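PDB 3L5O: PF04016 domain protein from Desulfitobacterium hafniense, which is of unknown function but combines enolase-like and Rossmann-like folds and possibly takes part in the chelation of heavy metals. Local coordinates for residues A26-I31 with V81-V86; G141-V146 with P185-V190; L40-T45 with G58-F63. One frame throughout, in Å; residues are numbered along the deposited sequence.

Contact 1: residues A26-I31 with V81-V86; sequences AMINGI and VAAGCV
I28 of helix 22-29 lays the end of its side chain across the A83-V86 corner. The branch that does the work is the CG1-CD1 arm. With CG1 anti to the carbonyl carbon (chi1 -66°) and CD1 extended beyond it, the arm points off the helix instead of folding back on it. CD1 has three neighbours: A83 O at 4.0 Å, G84 CA at 4.2 Å and V86 CG1, also at 4.0 Å. One carbon further back, I28 CG1 packs on A83 CB at 4.1 Å. A83 O makes only van der Waals contact with the isoleucine; its hydrogen bond is local, accepted from V86 N at 2.9 Å within the turn. The pairing illustrates how a contact between two short helices can be made of apolar packing, part of it against main-chain atoms. It belongs to the part of the chain that carries the three-stranded antiparallel sheet followed by helices, consistent with the enolase-like half of this protein: helix 22-29 precedes that sheet, and helix 79-83 comes after it. A83 offers a single methyl, and I31 shares it with I28, its CD1 resting on A83 CB at 3.8 Å. The side chains of V86 and I28 run antiparallel past each other, meeting at CG1 and CD1. The valine places CG1 between its own backbone N and carbonyl carbon (chi1 73°), the branch that meets the isoleucine. I101 of helix 91-105 also touches A83 and V86, and V197 of helix 195-199 touches V86 and M27.

Contact 2: residues G141-V146 with P185-V190; sequences GKKVGV and PECDYV
K143 and D188 are joined by two bonds, one through the aspartate carboxylate and a weak one through its backbone N. K143 N gives a nearly straight bond (164° at the hydrogen) to D188 OD2, at 2.9 Å, on the anti side of the carboxylate, so a side chain takes the place of a main-chain acceptor. K143 O in turn is shared: Y189 N donates to it at 3.2 Å, and D188 N approaches to 2.8 Å in the weak, bent bond. Regular parallel pairing follows, with G145 N bonded to Y189 O at 3.0 Å and backbone bonding continuing from G145 to Y191. Two CA-H...O contacts, V144 to Y189 O and V190 to G145 O, fill in beside these bonds. Where G145 has no side chain, C187 SG settles over the backbone, 3.6 Å from G145 N. The K143 chain runs alongside E186, CE lying 3.7 Å from E186 CB, and its ammonium makes a long, weak ion pair with D162. K142 NZ stays 5.6 Å from D188 OD2, too far for a bond. Strands 143-147 and 189-193 are the first and fourth of the sheet in chain order, and their adjacency, with strand 162-167 on the other side of 143-147, is the central pairing of a Rossmann-like fold.

Contact 3: residues L40-T45 with G58-F63; sequences LVCGTT and GPNRPF. With IMD (imidazole), chain E.
N60 N and T45 O form a bond that is ideal at one end and irregular at the other. The N-H points straight at the oxygen, 178° at the hydrogen and 3.0 Å from N to O, yet the donor stands 65° out of the T45 carbonyl plane and so uses no lone pair direction. A second link from the same asparagine fixes the arrangement. Its CG lies anti to the carbonyl carbon (chi1 -71°), which turns the amide toward the loop, and N60 ND2 donates to G43 O at 2.7 Å with that oxygen close to the amide plane. N60 CB then passes T44 O at 3.5 Å. The whole amide is held: OD1 bonds to S95 OG, and ND2 has a further weak bond to S47 OG, so that its rotation is fixed from both ends. It is a clear example of an asparagine clamping one loop on another. On the far side of the main chain R61 points away from the 40-45 segment, its guanidinium in a cation-pi contact with W168. An imidazole, probably from the crystallisation liquor, lies obliquely against it, C4 at 3.2 Å from R61 NE, and its N3 gives a weak bond to P59 O. The N60-T45 bond follows, in the adjoining loop residues, the backbone bonding of G58 with S47 between strands 54-59 and 46-51; strand 39-42 pairs with 46-51 (V41 with V48), and its C42 packs on V92 and I96 of helix 91-105, whose L98 touches P59, as do A195 and V198 of helix 195-199.

From the N terminus, helix 22-29 opens contact 1, whose loop closes only when the chain returns through residues 81-86. Contact 3 is nested inside that loop: strand 39-42 and the turn after it meet the end of strand 54-59, enclosing strand 46-51. Contact 1 thus joins the helices before and after the three-stranded sheet, and contact 3 joins the loops that follow strands 39-42 and 54-59, at one end of that sheet; their nearest atoms are about 7 Å apart. Contact 2 comes later, in series with both, and closes a loop from strand 143-147 to strand 189-193 in the seven-stranded sheet. Its centre lies about 30 Å from that of contact 3, across the chain's centre.

Contact 1: residues A26-I31 with V81-V86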
# COMPACT_ATOMS: atom_id res chain seq x y z
N ALA A 26 -2.46 1.33 15.09
CA ALA A 26 -3.29 2.49 14.70
C ALA A 26 -4.28 2.14 13.57
O ALA A 26 -5.44 2.50 13.63
CB ALA A 26 -2.39 3.66 14.24
N MSE A 27 -3.80 1.44 12.54
CA MSE A 27 -4.65 1.02 11.42
C MSE A 27 -5.70 0.03 11.86
O MSE A 27 -6.88 0.16 11.54
CB MSE A 27 -3.84 0.39 10.30
CG MSE A 27 -2.94 1.33 9.58
SE MSE A 27 -2.08 0.45 8.04
CE MSE A 27 -0.96 -0.69 8.74
N ILE A 28 -5.27 -0.97 12.62
CA ILE A 28 -6.18 -2.06 13.04
C ILE A 28 -7.26 -1.52 13.97
O ILE A 28 -8.44 -1.84 13.84
CB ILE A 28 -5.38 -3.22 13.73
CG1 ILE A 28 -4.43 -3.91 12.74
CG2 ILE A 28 -6.34 -4.26 14.31
CD1 ILE A 28 -3.35 -4.76 13.42
N ASN A 29 -6.84 -0.69 14.93
CA ASN A 29 -7.75 -0.25 15.99
C ASN A 29 -8.77 0.74 15.50
O ASN A 29 -9.75 0.99 16.19
CB ASN A 29 -6.96 0.32 17.18
CG ASN A 29 -6.23 -0.74 17.92
OD1 ASN A 29 -6.73 -1.86 18.00
ND2 ASN A 29 -5.04 -0.42 18.49
N GLY A 30 -8.57 1.27 14.30
CA GLY A 30 -9.55 2.11 13.64
C GLY A 30 -10.69 1.37 12.96
O GLY A 30 -11.64 2.00 12.53
N ILE A 31 -10.62 0.05 12.85
CA ILE A 31 -11.66 -0.73 12.18
C ILE A 31 -12.79 -1.09 13.17
O ILE A 31 -12.56 -1.77 14.15
CB ILE A 31 -11.07 -2.02 11.52
CG1 ILE A 31 -9.93 -1.69 10.54
CG2 ILE A 31 -12.16 -2.81 10.75
CD1 ILE A 31 -9.14 -2.91 10.10
N VAL A 81 -10.27 -8.60 13.18
CA VAL A 81 -9.56 -9.81 13.61
C VAL A 81 -8.62 -10.29 12.47
O VAL A 81 -7.44 -10.52 12.68
CB VAL A 81 -10.52 -10.91 14.09
CG1 VAL A 81 -9.77 -12.19 14.41
CG2 VAL A 81 -11.28 -10.45 15.34
N ALA A 82 -9.17 -10.42 11.27
CA ALA A 82 -8.40 -10.73 10.08
C ALA A 82 -7.24 -9.72 9.81
O ALA A 82 -6.20 -10.11 9.33
CB ALA A 82 -9.30 -10.77 8.86
N ALA A 83 -7.43 -8.44 10.14
CA ALA A 83 -6.42 -7.40 9.96
C ALA A 83 -5.18 -7.67 10.82
O ALA A 83 -4.11 -7.27 10.44
CB ALA A 83 -6.98 -6.01 10.27
N GLY A 84 -5.35 -8.33 11.97
CA GLY A 84 -4.24 -8.81 12.78
C GLY A 84 -3.22 -9.64 12.01
O GLY A 84 -2.05 -9.73 12.40
N CYS A 85 -3.66 -10.27 10.93
CA CYS A 85 -2.74 -11.00 10.04
C CYS A 85 -1.67 -10.14 9.39
O CYS A 85 -0.65 -10.68 8.99
CB CYS A 85 -3.51 -11.74 8.94
SG CYS A 85 -4.57 -13.06 9.51
N VAL A 86 -1.90 -8.83 9.29
CA VAL A 86 -0.93 -7.90 8.71
C VAL A 86 0.42 -7.96 9.44
O VAL A 86 1.46 -7.69 8.85
CB VAL A 86 -1.46 -6.43 8.65
CG1 VAL A 86 -1.50 -5.78 10.03
CG2 VAL A 86 -0.64 -5.57 7.65

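Contact 2: residues G141-V146 with P185-V190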
# COMPACT_ATOMS: atom_id res chain seq x y z
N GLY A 141 15.28 19.29 -9.31
CA GLY A 141 16.55 19.66 -8.71
C GLY A 141 16.79 19.12 -7.31
O GLY A 141 17.81 19.42 -6.70
N LYS A 142 15.90 18.29 -6.81
CA LYS A 142 15.95 17.82 -5.43
C LYS A 142 16.40 16.37 -5.37
O LYS A 142 16.46 15.69 -6.39
CB LYS A 142 14.59 17.98 -4.76
CG LYS A 142 14.07 19.41 -4.77
CD LYS A 142 15.02 20.37 -4.09
CE LYS A 142 14.31 21.62 -3.65
NZ LYS A 142 15.28 22.72 -3.33
N LYS A 143 16.76 15.93 -4.18
CA LYS A 143 17.12 14.54 -3.96
C LYS A 143 15.91 13.67 -3.60
O LYS A 143 15.20 13.90 -2.60
CB LYS A 143 18.22 14.41 -2.91
CG LYS A 143 18.73 12.98 -2.76
CD LYS A 143 20.17 12.90 -2.20
CE LYS A 143 20.64 11.43 -2.00
NZ LYS A 143 21.03 10.79 -3.30
N VAL A 144 15.68 12.65 -4.42
CA VAL A 144 14.46 11.83 -4.31
C VAL A 144 14.81 10.34 -4.13
O VAL A 144 15.65 9.77 -4.84
CB VAL A 144 13.57 11.98 -5.57
CG1 VAL A 144 12.35 11.06 -5.50
CG2 VAL A 144 13.15 13.44 -5.75
N GLY A 145 14.16 9.72 -3.16
CA GLY A 145 14.39 8.32 -2.88
C GLY A 145 13.07 7.59 -3.07
O GLY A 145 12.06 8.02 -2.53
N VAL A 146 13.09 6.50 -3.83
CA VAL A 146 11.92 5.66 -4.09
C VAL A 146 12.21 4.22 -3.66
O VAL A 146 13.17 3.62 -4.11
CB VAL A 146 11.55 5.64 -5.58
CG1 VAL A 146 10.36 4.68 -5.82
CG2 VAL A 146 11.21 7.05 -6.07
N PRO A 185 18.10 9.16 4.51
CA PRO A 185 18.33 10.37 5.33
C PRO A 185 18.80 11.61 4.57
O PRO A 185 18.61 12.71 5.09
CB PRO A 185 19.35 9.89 6.38
CG PRO A 185 19.08 8.42 6.50
CD PRO A 185 18.87 8.02 5.04
N GLU A 186 19.35 11.44 3.37
CA GLU A 186 19.74 12.57 2.51
C GLU A 186 18.61 13.08 1.61
O GLU A 186 18.79 14.08 0.91
CB GLU A 186 20.90 12.17 1.59
CG GLU A 186 22.10 11.52 2.26
CD GLU A 186 22.45 12.20 3.57
OE1 GLU A 186 23.13 13.26 3.55
OE2 GLU A 186 22.03 11.68 4.62
N CYS A 187 17.47 12.41 1.59
CA CYS A 187 16.42 12.70 0.60
C CYS A 187 15.46 13.80 1.03
O CYS A 187 15.03 13.84 2.17
CB CYS A 187 15.65 11.44 0.25
SG CYS A 187 16.66 10.26 -0.69
N ASP A 188 15.19 14.72 0.10
CA ASP A 188 14.16 15.74 0.28
C ASP A 188 12.75 15.20 0.13
O ASP A 188 11.82 15.70 0.74
CB ASP A 188 14.36 16.85 -0.76
CG ASP A 188 15.75 17.43 -0.70
OD1 ASP A 188 16.15 17.86 0.41
OD2 ASP A 188 16.49 17.48 -1.70
N TYR A 189 12.58 14.21 -0.74
CA TYR A 189 11.27 13.59 -0.99
C TYR A 189 11.46 12.09 -1.05
O TYR A 189 12.40 11.61 -1.68
CB TYR A 189 10.65 14.07 -2.30
CG TYR A 189 10.29 15.52 -2.27
CD1 TYR A 189 9.06 15.93 -1.76
CD2 TYR A 189 11.20 16.50 -2.68
CE1 TYR A 189 8.72 17.27 -1.70
CE2 TYR A 189 10.86 17.88 -2.61
CZ TYR A 189 9.62 18.23 -2.10
OH TYR A 189 9.26 19.55 -2.01
N VAL A 190 10.55 11.36 -0.42
CA VAL A 190 10.61 9.90 -0.40
C VAL A 190 9.26 9.29 -0.75
O VAL A 190 8.23 9.73 -0.24
CB VAL A 190 11.07 9.39 0.99
CG1 VAL A 190 11.06 7.89 1.05
CG2 VAL A 190 12.45 9.94 1.32

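Contact 3: residues L40-T45 with G58-F63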
# COMPACT_ATOMS: atom_id res chain seq x y z
N LEU A 40 -13.01 -13.45 0.13
CA LEU A 40 -11.56 -13.42 0.21
C LEU A 40 -10.96 -14.33 -0.86
O LEU A 40 -11.28 -15.51 -0.93
CB LEU A 40 -11.08 -13.88 1.59
CG LEU A 40 -9.59 -14.21 1.76
CD1 LEU A 40 -8.65 -13.09 1.38
CD2 LEU A 40 -9.35 -14.61 3.20
N VAL A 41 -10.10 -13.76 -1.70
CA VAL A 41 -9.34 -14.53 -2.69
C VAL A 41 -7.85 -14.19 -2.58
O VAL A 41 -7.47 -13.02 -2.44
CB VAL A 41 -9.83 -14.28 -4.13
CG1 VAL A 41 -8.91 -14.97 -5.14
CG2 VAL A 41 -11.26 -14.76 -4.29
N CYS A 42 -7.04 -15.24 -2.64
CA CYS A 42 -5.59 -15.14 -2.60
C CYS A 42 -5.06 -15.51 -3.98
O CYS A 42 -5.05 -16.69 -4.34
CB CYS A 42 -5.04 -16.09 -1.52
SG CYS A 42 -3.52 -15.56 -0.70
N GLY A 43 -4.66 -14.50 -4.75
CA GLY A 43 -4.11 -14.71 -6.08
C GLY A 43 -2.60 -14.70 -6.06
O GLY A 43 -2.00 -14.53 -4.99
N THR A 44 -2.00 -14.85 -7.24
CA THR A 44 -0.55 -14.92 -7.40
C THR A 44 0.17 -13.61 -7.06
O THR A 44 1.29 -13.63 -6.51
CB THR A 44 -0.21 -15.28 -8.85
OG1 THR A 44 -0.71 -16.59 -9.15
CG2 THR A 44 1.31 -15.40 -9.07
N THR A 45 -0.46 -12.49 -7.41
CA THR A 45 0.12 -11.16 -7.21
C THR A 45 -0.60 -10.28 -6.19
O THR A 45 -0.03 -9.29 -5.72
CB THR A 45 0.18 -10.42 -8.55
OG1 THR A 45 -1.14 -10.27 -9.09
CG2 THR A 45 0.92 -11.26 -9.59
N GLY A 58 -3.98 -6.38 -1.04
CA GLY A 58 -2.62 -6.44 -0.53
C GLY A 58 -1.72 -7.21 -1.50
O GLY A 58 -2.20 -8.14 -2.14
N PRO A 59 -0.44 -6.81 -1.67
CA PRO A 59 0.45 -7.47 -2.64
C PRO A 59 1.12 -8.77 -2.16
O PRO A 59 1.56 -8.83 -1.00
CB PRO A 59 1.52 -6.40 -2.91
CG PRO A 59 1.62 -5.65 -1.62
CD PRO A 59 0.22 -5.68 -1.00
N ASN A 60 1.21 -9.75 -3.07
CA ASN A 60 1.91 -11.03 -2.88
C ASN A 60 3.15 -11.09 -3.75
O ASN A 60 3.34 -10.23 -4.59
CB ASN A 60 1.00 -12.19 -3.31
CG ASN A 60 -0.15 -12.41 -2.37
OD1 ASN A 60 -0.07 -12.02 -1.21
ND2 ASN A 60 -1.22 -13.03 -2.84
N ARG A 61 4.00 -12.10 -3.55
CA ARG A 61 5.08 -12.41 -4.49
C ARG A 61 4.79 -13.75 -5.18
O ARG A 61 4.06 -14.57 -4.62
CB ARG A 61 6.45 -12.52 -3.79
CG ARG A 61 6.76 -11.55 -2.66
CD ARG A 61 7.66 -12.20 -1.59
NE ARG A 61 8.25 -11.26 -0.62
CZ ARG A 61 9.36 -10.54 -0.80
NH1 ARG A 61 10.06 -10.60 -1.95
NH2 ARG A 61 9.78 -9.73 0.17
N PRO A 62 5.36 -13.99 -6.36
CA PRO A 62 5.34 -15.33 -6.96
C PRO A 62 6.24 -16.33 -6.20
O PRO A 62 6.00 -17.54 -6.25
CB PRO A 62 5.87 -15.10 -8.39
CG PRO A 62 6.71 -13.87 -8.29
CD PRO A 62 6.07 -13.01 -7.21
N PHE A 63 7.26 -15.81 -5.51
CA PHE A 63 8.07 -16.59 -4.57
C PHE A 63 7.19 -17.26 -3.50
O PHE A 63 6.96 -18.48 -3.54
CB PHE A 63 9.13 -15.70 -3.91
N1 IMD E . 6.21 -7.71 0.50
C2 IMD E . 5.14 -7.64 -0.33
N3 IMD E . 4.73 -8.89 -0.63
C4 IMD E . 5.54 -9.76 0.01
C5 IMD E . 6.47 -9.02 0.72